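Local coordinates for protein Non-ribosomal peptide synthetase (Methanobrevibacter ruminantium, PDB 6VTJ) that probably carries a thioester-bound peptide on the phosphopantetheine arm of its carrier domain and releases it by NAD(P)H-dependent reduction in its reductase domain, at residues 203-217 with 244-256. Numbering follows the deposited sequence.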
ATOM      1  N   PHE A 203      20.206  -7.971  11.302  1.00 38.77           N
ATOM      2  CA  PHE A 203      20.955  -6.783  10.910  1.00 41.92           C
ATOM      3  C   PHE A 203      22.404  -6.832  11.370  1.00 43.12           C
ATOM      4  O   PHE A 203      23.264  -6.179  10.754  1.00 46.77           O
ATOM      5  CB  PHE A 203      20.286  -5.522  11.463  1.00 39.17           C
ATOM      6  CG  PHE A 203      19.029  -5.131  10.732  1.00 39.15           C
ATOM      7  CD1 PHE A 203      19.083  -4.279   9.630  1.00 38.42           C
ATOM      8  CD2 PHE A 203      17.792  -5.622  11.136  1.00 38.54           C
ATOM      9  CE1 PHE A 203      17.925  -3.922   8.951  1.00 34.72           C
ATOM     10  CE2 PHE A 203      16.628  -5.268  10.460  1.00 34.60           C
ATOM     11  CZ  PHE A 203      16.698  -4.420   9.365  1.00 34.92           C
ATOM     12  N   LYS A 204      22.690  -7.605  12.419  1.00 39.65           N
ATOM     13  CA  LYS A 204      24.036  -7.651  12.983  1.00 45.26           C
ATOM     14  C   LYS A 204      25.067  -8.048  11.933  1.00 42.13           C
ATOM     15  O   LYS A 204      26.153  -7.464  11.875  1.00 43.73           O
ATOM     16  CB  LYS A 204      24.070  -8.613  14.173  1.00 40.33           C
ATOM     17  N   GLN A 205      24.733  -9.008  11.068  1.00 42.64           N
ATOM     18  CA  GLN A 205      25.680  -9.460  10.048  1.00 43.50           C
ATOM     19  C   GLN A 205      26.094  -8.363   9.078  1.00 45.09           C
ATOM     20  O   GLN A 205      27.070  -8.556   8.340  1.00 47.48           O
ATOM     21  CB  GLN A 205      25.084 -10.626   9.254  1.00 45.25           C
ATOM     22  CG  GLN A 205      23.920 -10.235   8.341  1.00 39.30           C
ATOM     23  CD  GLN A 205      23.305 -11.431   7.650  1.00 41.78           C
ATOM     24  OE1 GLN A 205      24.010 -12.232   7.031  1.00 39.79           O
ATOM     25  NE2 GLN A 205      21.973 -11.559   7.742  1.00 42.92           N
ATOM     26  N   LEU A 206      25.385  -7.231   9.045  1.00 45.95           N
ATOM     27  CA  LEU A 206      25.715  -6.142   8.137  1.00 43.07           C
ATOM     28  C   LEU A 206      26.532  -5.043   8.792  1.00 44.90           C
ATOM     29  O   LEU A 206      26.897  -4.076   8.118  1.00 46.22           O
ATOM     30  CB  LEU A 206      24.444  -5.531   7.559  1.00 41.30           C
ATOM     31  CG  LEU A 206      23.511  -6.465   6.808  1.00 42.01           C
ATOM     32  CD1 LEU A 206      22.234  -5.718   6.545  1.00 41.16           C
ATOM     33  CD2 LEU A 206      24.149  -6.958   5.508  1.00 43.99           C
ATOM     34  N   GLU A 207      26.829  -5.153  10.082  1.00 50.00           N
ATOM     35  CA  GLU A 207      27.461  -4.030  10.759  1.00 50.43           C
ATOM     36  C   GLU A 207      28.911  -3.813  10.339  1.00 52.12           C
ATOM     37  O   GLU A 207      29.473  -2.765  10.665  1.00 51.80           O
ATOM     38  CB  GLU A 207      27.365  -4.226  12.263  1.00 52.23           C
ATOM     39  CG  GLU A 207      25.929  -4.320  12.739  1.00 55.61           C
ATOM     40  CD  GLU A 207      25.794  -3.962  14.202  1.00 59.72           C
ATOM     41  OE1 GLU A 207      24.650  -3.747  14.670  1.00 59.71           O
ATOM     42  OE2 GLU A 207      26.847  -3.889  14.875  1.00 62.03           O
ATOM     43  N   ASP A 208      29.519  -4.755   9.619  1.00 53.02           N
ATOM     44  CA  ASP A 208      30.875  -4.607   9.107  1.00 52.73           C
ATOM     45  C   ASP A 208      30.898  -4.537   7.581  1.00 55.94           C
ATOM     46  O   ASP A 208      31.877  -4.949   6.950  1.00 55.97           O
ATOM     47  CB  ASP A 208      31.761  -5.751   9.602  1.00 59.05           C
ATOM     48  N   GLU A 209      29.790  -4.026   6.963  1.00 51.54           N
ATOM     49  CA  GLU A 209      29.644  -3.849   5.521  1.00 46.86           C
ATOM     50  C   GLU A 209      29.564  -2.366   5.185  1.00 41.58           C
ATOM     51  O   GLU A 209      28.973  -1.590   5.947  1.00 40.30           O
ATOM     52  CB  GLU A 209      28.388  -4.546   4.978  1.00 48.30           C
ATOM     53  CG  GLU A 209      28.357  -6.056   5.163  1.00 49.11           C
ATOM     54  CD  GLU A 209      29.439  -6.772   4.380  1.00 50.74           C
ATOM     55  OE1 GLU A 209      29.851  -6.262   3.315  1.00 49.50           O
ATOM     56  OE2 GLU A 209      29.868  -7.857   4.834  1.00 57.05           O
ATOM     57  N   PRO A 210      30.156  -1.945   4.063  1.00 43.61           N
ATOM     58  CA  PRO A 210      30.123  -0.527   3.641  1.00 42.36           C
ATOM     59  C   PRO A 210      28.762  -0.104   3.081  1.00 40.53           C
ATOM     60  O   PRO A 210      28.530   0.007   1.871  1.00 41.64           O
ATOM     61  CB  PRO A 210      31.230  -0.470   2.584  1.00 36.33           C
ATOM     62  CG  PRO A 210      31.244  -1.821   1.995  1.00 39.27           C
ATOM     63  CD  PRO A 210      30.940  -2.774   3.127  1.00 44.85           C
ATOM     64  N   ILE A 211      27.833   0.159   3.999  1.00 37.76           N
ATOM     65  CA  ILE A 211      26.462   0.526   3.676  1.00 37.29           C
ATOM     66  C   ILE A 211      26.273   2.014   3.935  1.00 37.04           C
ATOM     67  O   ILE A 211      26.522   2.503   5.045  1.00 37.62           O
ATOM     68  CB  ILE A 211      25.456  -0.320   4.476  1.00 39.28           C
ATOM     69  CG1 ILE A 211      25.472  -1.749   3.924  1.00 35.48           C
ATOM     70  CG2 ILE A 211      24.047   0.304   4.397  1.00 36.61           C
ATOM     71  CD1 ILE A 211      24.882  -2.788   4.834  1.00 39.34           C
ATOM     72  N   ASP A 212      25.828   2.732   2.905  1.00 33.68           N
ATOM     73  CA  ASP A 212      25.596   4.167   2.986  1.00 39.36           C
ATOM     74  C   ASP A 212      24.130   4.553   3.082  1.00 35.79           C
ATOM     75  O   ASP A 212      23.810   5.559   3.722  1.00 36.45           O
ATOM     76  CB  ASP A 212      26.214   4.853   1.766  1.00 31.42           C
ATOM     77  CG  ASP A 212      27.667   4.504   1.610  1.00 37.85           C
ATOM     78  OD1 ASP A 212      28.401   4.691   2.600  1.00 35.99           O
ATOM     79  OD2 ASP A 212      28.076   4.025   0.528  1.00 39.75           O
ATOM     80  N   THR A 213      23.233   3.789   2.463  1.00 35.83           N
ATOM     81  CA  THR A 213      21.815   4.127   2.452  1.00 29.91           C
ATOM     82  C   THR A 213      20.985   2.872   2.642  1.00 30.36           C
ATOM     83  O   THR A 213      21.178   1.901   1.911  1.00 30.70           O
ATOM     84  CB  THR A 213      21.400   4.780   1.138  1.00 30.24           C
ATOM     85  OG1 THR A 213      22.273   5.873   0.810  1.00 34.11           O
ATOM     86  CG2 THR A 213      19.955   5.261   1.239  1.00 30.33           C
ATOM     87  N   VAL A 214      20.050   2.895   3.594  1.00 29.88           N
ATOM     88  CA  VAL A 214      19.022   1.865   3.691  1.00 30.46           C
ATOM     89  C   VAL A 214      17.792   2.357   2.941  1.00 23.95           C
ATOM     90  O   VAL A 214      17.363   3.489   3.134  1.00 28.88           O
ATOM     91  CB  VAL A 214      18.680   1.551   5.152  1.00 26.86           C
ATOM     92  CG1 VAL A 214      17.595   0.487   5.197  1.00 23.55           C
ATOM     93  CG2 VAL A 214      19.920   1.086   5.911  1.00 29.31           C
ATOM     94  N   ILE A 215      17.267   1.541   2.040  1.00 22.17           N
ATOM     95  CA  ILE A 215      15.974   1.784   1.409  1.00 25.50           C
ATOM     96  C   ILE A 215      15.025   0.685   1.870  1.00 24.65           C
ATOM     97  O   ILE A 215      15.199  -0.497   1.529  1.00 26.44           O
ATOM     98  CB  ILE A 215      16.079   1.848  -0.119  1.00 25.25           C
ATOM     99  CG1 ILE A 215      17.152   2.881  -0.513  1.00 25.82           C
ATOM    100  CG2 ILE A 215      14.731   2.217  -0.702  1.00 24.12           C
ATOM    101  CD1 ILE A 215      17.163   3.263  -1.985  1.00 23.89           C
ATOM    102  N   ASN A 216      14.027   1.080   2.670  1.00 26.84           N
ATOM    103  CA  ASN A 216      13.099   0.147   3.303  1.00 23.79           C
ATOM    104  C   ASN A 216      11.794   0.148   2.525  1.00 22.32           C
ATOM    105  O   ASN A 216      10.905   0.981   2.749  1.00 23.69           O
ATOM    106  CB  ASN A 216      12.858   0.491   4.765  1.00 24.59           C
ATOM    107  CG  ASN A 216      12.141  -0.638   5.477  1.00 29.11           C
ATOM    108  OD1 ASN A 216      12.681  -1.737   5.589  1.00 31.45           O
ATOM    109  ND2 ASN A 216      10.907  -0.403   5.888  1.00 27.10           N
ATOM    110  N   SER A 217      11.703  -0.774   1.568  1.00 24.47           N
ATOM    111  CA  SER A 217      10.476  -0.990   0.826  1.00 23.27           C
ATOM    112  C   SER A 217       9.760  -2.257   1.257  1.00 24.21           C
ATOM    113  O   SER A 217       8.658  -2.510   0.777  1.00 26.03           O
ATOM    114  CB  SER A 217      10.750  -1.030  -0.684  1.00 23.68           C
ATOM    115  OG  SER A 217      11.267  -2.295  -1.058  1.00 29.32           O
ATOM    116  N   PHE A 244      19.641  -0.239  13.364  1.00 39.37           N
ATOM    117  CA  PHE A 244      20.808  -0.575  12.565  1.00 33.08           C
ATOM    118  C   PHE A 244      21.462   0.678  12.002  1.00 38.74           C
ATOM    119  O   PHE A 244      22.684   0.839  12.080  1.00 41.10           O
ATOM    120  CB  PHE A 244      20.446  -1.519  11.429  1.00 35.17           C
ATOM    121  CG  PHE A 244      21.550  -1.657  10.428  1.00 36.59           C
ATOM    122  CD1 PHE A 244      22.682  -2.396  10.735  1.00 35.77           C
ATOM    123  CD2 PHE A 244      21.498  -0.983   9.207  1.00 34.89           C
ATOM    124  CE1 PHE A 244      23.722  -2.505   9.821  1.00 38.86           C
ATOM    125  CE2 PHE A 244      22.529  -1.080   8.297  1.00 33.10           C
ATOM    126  CZ  PHE A 244      23.644  -1.844   8.602  1.00 37.97           C
ATOM    127  N   ALA A 245      20.664   1.579  11.423  1.00 38.85           N
ATOM    128  CA  ALA A 245      21.230   2.799  10.849  1.00 39.45           C
ATOM    129  C   ALA A 245      21.924   3.651  11.906  1.00 42.35           C
ATOM    130  O   ALA A 245      22.929   4.310  11.613  1.00 40.85           O
ATOM    131  CB  ALA A 245      20.133   3.610  10.158  1.00 38.61           C
ATOM    132  N   GLN A 246      21.409   3.639  13.135  1.00 38.10           N
ATOM    133  CA  GLN A 246      21.950   4.479  14.194  1.00 44.62           C
ATOM    134  C   GLN A 246      23.263   3.949  14.745  1.00 44.14           C
ATOM    135  O   GLN A 246      24.059   4.738  15.270  1.00 45.92           O
ATOM    136  CB  GLN A 246      20.931   4.626  15.327  1.00 38.21           C
ATOM    137  CG  GLN A 246      19.911   5.746  15.080  1.00 39.99           C
ATOM    138  CD  GLN A 246      18.603   5.525  15.815  1.00 44.61           C
ATOM    139  OE1 GLN A 246      18.222   4.386  16.098  1.00 48.97           O
ATOM    140  NE2 GLN A 246      17.904   6.614  16.130  1.00 45.82           N
ATOM    141  N   THR A 247      23.519   2.643  14.620  1.00 45.10           N
ATOM    142  CA  THR A 247      24.816   2.127  15.056  1.00 48.42           C
ATOM    143  C   THR A 247      26.001   2.790  14.357  1.00 50.49           C
ATOM    144  O   THR A 247      27.125   2.662  14.845  1.00 53.37           O
ATOM    145  CB  THR A 247      24.925   0.615  14.842  1.00 50.80           C
ATOM    146  OG1 THR A 247      25.129   0.338  13.447  1.00 54.62           O
ATOM    147  CG2 THR A 247      23.695  -0.099  15.361  1.00 46.39           C
ATOM    148  N   ARG A 248      25.796   3.460  13.223  1.00 55.13           N
ATOM    149  CA  ARG A 248      26.845   4.231  12.565  1.00 56.02           C
ATOM    150  C   ARG A 248      26.384   5.673  12.378  1.00 56.77           C
ATOM    151  O   ARG A 248      25.189   5.980  12.435  1.00 58.57           O
ATOM    152  CB  ARG A 248      27.243   3.616  11.210  1.00 58.72           C
ATOM    153  CG  ARG A 248      27.877   2.224  11.311  1.00 58.52           C
ATOM    154  CD  ARG A 248      28.188   1.619   9.938  1.00 54.36           C
ATOM    155  N   ASN A 249      27.348   6.566  12.167  1.00 60.96           N
ATOM    156  CA  ASN A 249      27.058   7.995  12.093  1.00 67.31           C
ATOM    157  C   ASN A 249      26.796   8.481  10.674  1.00 66.11           C
ATOM    158  O   ASN A 249      26.562   9.681  10.482  1.00 72.05           O
ATOM    159  CB  ASN A 249      28.211   8.808  12.709  1.00 62.46           C
ATOM    160  N   ASN A 250      26.803   7.586   9.680  1.00 64.57           N
ATOM    161  CA  ASN A 250      26.765   8.014   8.286  1.00 61.18           C
ATOM    162  C   ASN A 250      25.870   7.125   7.421  1.00 54.23           C
ATOM    163  O   ASN A 250      26.147   6.939   6.228  1.00 46.16           O
ATOM    164  CB  ASN A 250      28.175   8.039   7.708  1.00 58.90           C
ATOM    165  CG  ASN A 250      28.909   6.738   7.942  1.00 66.98           C
ATOM    166  OD1 ASN A 250      28.588   5.987   8.878  1.00 65.76           O
ATOM    167  ND2 ASN A 250      29.898   6.456   7.094  1.00 65.64           N
ATOM    168  N   ILE A 251      24.796   6.578   7.985  1.00 52.10           N
ATOM    169  CA  ILE A 251      23.856   5.756   7.226  1.00 42.32           C
ATOM    170  C   ILE A 251      22.540   6.519   7.126  1.00 42.34           C
ATOM    171  O   ILE A 251      21.862   6.739   8.138  1.00 47.35           O
ATOM    172  CB  ILE A 251      23.652   4.374   7.858  1.00 39.32           C
ATOM    173  CG1 ILE A 251      24.991   3.644   7.997  1.00 49.74           C
ATOM    174  CG2 ILE A 251      22.736   3.524   6.996  1.00 36.76           C
ATOM    175  CD1 ILE A 251      24.891   2.272   8.676  1.00 44.04           C
ATOM    176  N   LYS A 252      22.206   6.945   5.909  1.00 40.95           N
ATOM    177  CA  LYS A 252      20.874   7.435   5.575  1.00 33.97           C
ATOM    178  C   LYS A 252      19.842   6.313   5.689  1.00 33.44           C
ATOM    179  O   LYS A 252      20.111   5.171   5.313  1.00 33.61           O
ATOM    180  CB  LYS A 252      20.861   7.925   4.130  1.00 33.93           C
ATOM    181  CG  LYS A 252      21.061   9.374   3.870  1.00 43.93           C
ATOM    182  CD  LYS A 252      20.653   9.675   2.420  1.00 39.54           C
ATOM    183  CE  LYS A 252      21.353   8.756   1.451  1.00 36.06           C
ATOM    184  NZ  LYS A 252      22.839   8.915   1.491  1.00 38.92           N
ATOM    185  N   TYR A 253      18.633   6.650   6.145  1.00 27.74           N
ATOM    186  CA  TYR A 253      17.518   5.709   6.179  1.00 30.01           C
ATOM    187  C   TYR A 253      16.367   6.281   5.353  1.00 28.45           C
ATOM    188  O   TYR A 253      15.773   7.298   5.721  1.00 28.27           O
ATOM    189  CB  TYR A 253      17.071   5.433   7.611  1.00 30.50           C
ATOM    190  CG  TYR A 253      16.058   4.308   7.703  1.00 30.47           C
ATOM    191  CD1 TYR A 253      14.700   4.551   7.540  1.00 26.79           C
ATOM    192  CD2 TYR A 253      16.461   2.996   7.952  1.00 30.43           C
ATOM    193  CE1 TYR A 253      13.776   3.514   7.615  1.00 28.15           C
ATOM    194  CE2 TYR A 253      15.542   1.968   8.035  1.00 25.65           C
ATOM    195  CZ  TYR A 253      14.207   2.231   7.860  1.00 25.47           C
ATOM    196  OH  TYR A 253      13.286   1.202   7.954  1.00 31.46           O
ATOM    197  N   VAL A 254      16.038   5.622   4.253  1.00 26.66           N
ATOM    198  CA  VAL A 254      14.960   6.024   3.366  1.00 23.98           C
ATOM    199  C   VAL A 254      13.807   5.050   3.554  1.00 27.52           C
ATOM    200  O   VAL A 254      13.915   3.871   3.206  1.00 24.84           O
ATOM    201  CB  VAL A 254      15.420   6.052   1.912  1.00 24.73           C
ATOM    202  CG1 VAL A 254      14.259   6.451   1.024  1.00 21.95           C
ATOM    203  CG2 VAL A 254      16.602   7.017   1.771  1.00 25.85           C
ATOM    204  N   GLN A 255      12.699   5.551   4.076  1.00 24.75           N
ATOM    205  CA  GLN A 255      11.494   4.774   4.292  1.00 26.62           C
ATOM    206  C   GLN A 255      10.555   4.995   3.111  1.00 25.42           C
ATOM    207  O   GLN A 255      10.283   6.142   2.748  1.00 24.50           O
ATOM    208  CB  GLN A 255      10.828   5.200   5.609  1.00 23.10           C
ATOM    209  CG  GLN A 255       9.344   4.785   5.765  1.00 27.27           C
ATOM    210  CD  GLN A 255       9.164   3.291   5.985  1.00 24.48           C
ATOM    211  OE1 GLN A 255      10.085   2.498   5.750  1.00 28.11           O
ATOM    212  NE2 GLN A 255       7.980   2.901   6.460  1.00 26.82           N
ATOM    213  N   ILE A 256      10.080   3.916   2.495  1.00 26.83           N
ATOM    214  CA  ILE A 256       9.011   4.038   1.516  1.00 25.48           C
ATOM    215  C   ILE A 256       7.699   4.017   2.275  1.00 26.72           C
ATOM    216  O   ILE A 256       7.439   3.092   3.046  1.00 25.74           O
ATOM    217  CB  ILE A 256       9.056   2.916   0.471  1.00 23.95           C
ATOM    218  CG1 ILE A 256      10.468   2.791  -0.124  1.00 25.44           C
ATOM    219  CG2 ILE A 256       7.950   3.130  -0.564  1.00 22.87           C
ATOM    220  CD1 ILE A 256      11.053   4.130  -0.693  1.00 24.64           C
TER
HETATM  221  O   HOH W   1      24.451   8.888   3.569  1.00 49.25           O
HETATM  222  O   HOH W   2      14.035  -1.564   8.034  1.00 34.18           O
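Asn216 and Gln255, neighbours on adjacent parallel strands, are joined by a buried hydrogen bond between their side-chain amides: ND2 of Asn216 reaches OE1 of Gln255 at 3.0 Å, in the carbonyl plane and on a lone pair, with a nearly straight N-H (167°). The other polar atom of the same carboxamide, OD1, bonds to Thr132 OG1 on strand 129-132 and, more weakly, to a water that also meets Tyr253 OH. With CG anti to the backbone N (chi1 -171°), the Tyr253 ring extends beside Val214, whose CG1 lies 3.8 Å from Tyr253 CE2.

The backbones that carry these side chains, strands 213-216 and 252-256, run 14° from parallel, their axes 4.7 Å apart. The bonds alternate as a parallel ladder requires: Val214 N gives to Lys252 O, Val214 O accepts from Val254 N at 2.7 Å, and Asn216 repeats the pattern with Val254 O and Ile256 N.

Phe244, near the end of helix 229-246, packs against residues 203-207 and Val214. Phe203 CD1 touches Phe244 CB at 3.6 Å, the two rings lying oblique to each other; Leu206 CB meets CE1 of the Phe244 ring at 3.8 Å, while Val214 CG2 comes to that ring's edge. An alanine here is likely to open a gap between residues 203-207 and the sheet, leaving Phe203 and Leu206 without their shared partner.

On the opposite sheet face, Lys252 bends so that CE lies 3.1 Å from Thr213 OG1, while its NZ bonds to Glu125 O and a water, and Thr213 OG1 to Leu126 O. The pairing thus closes a beta-alpha-beta unit of the Rossmann-like reductase domain, apolar packing seating its helix while the Asn216-Gln255 amide pair, with Thr132 taking OD1 of Asn216, gives buried polar groups hydrogen-bond partners.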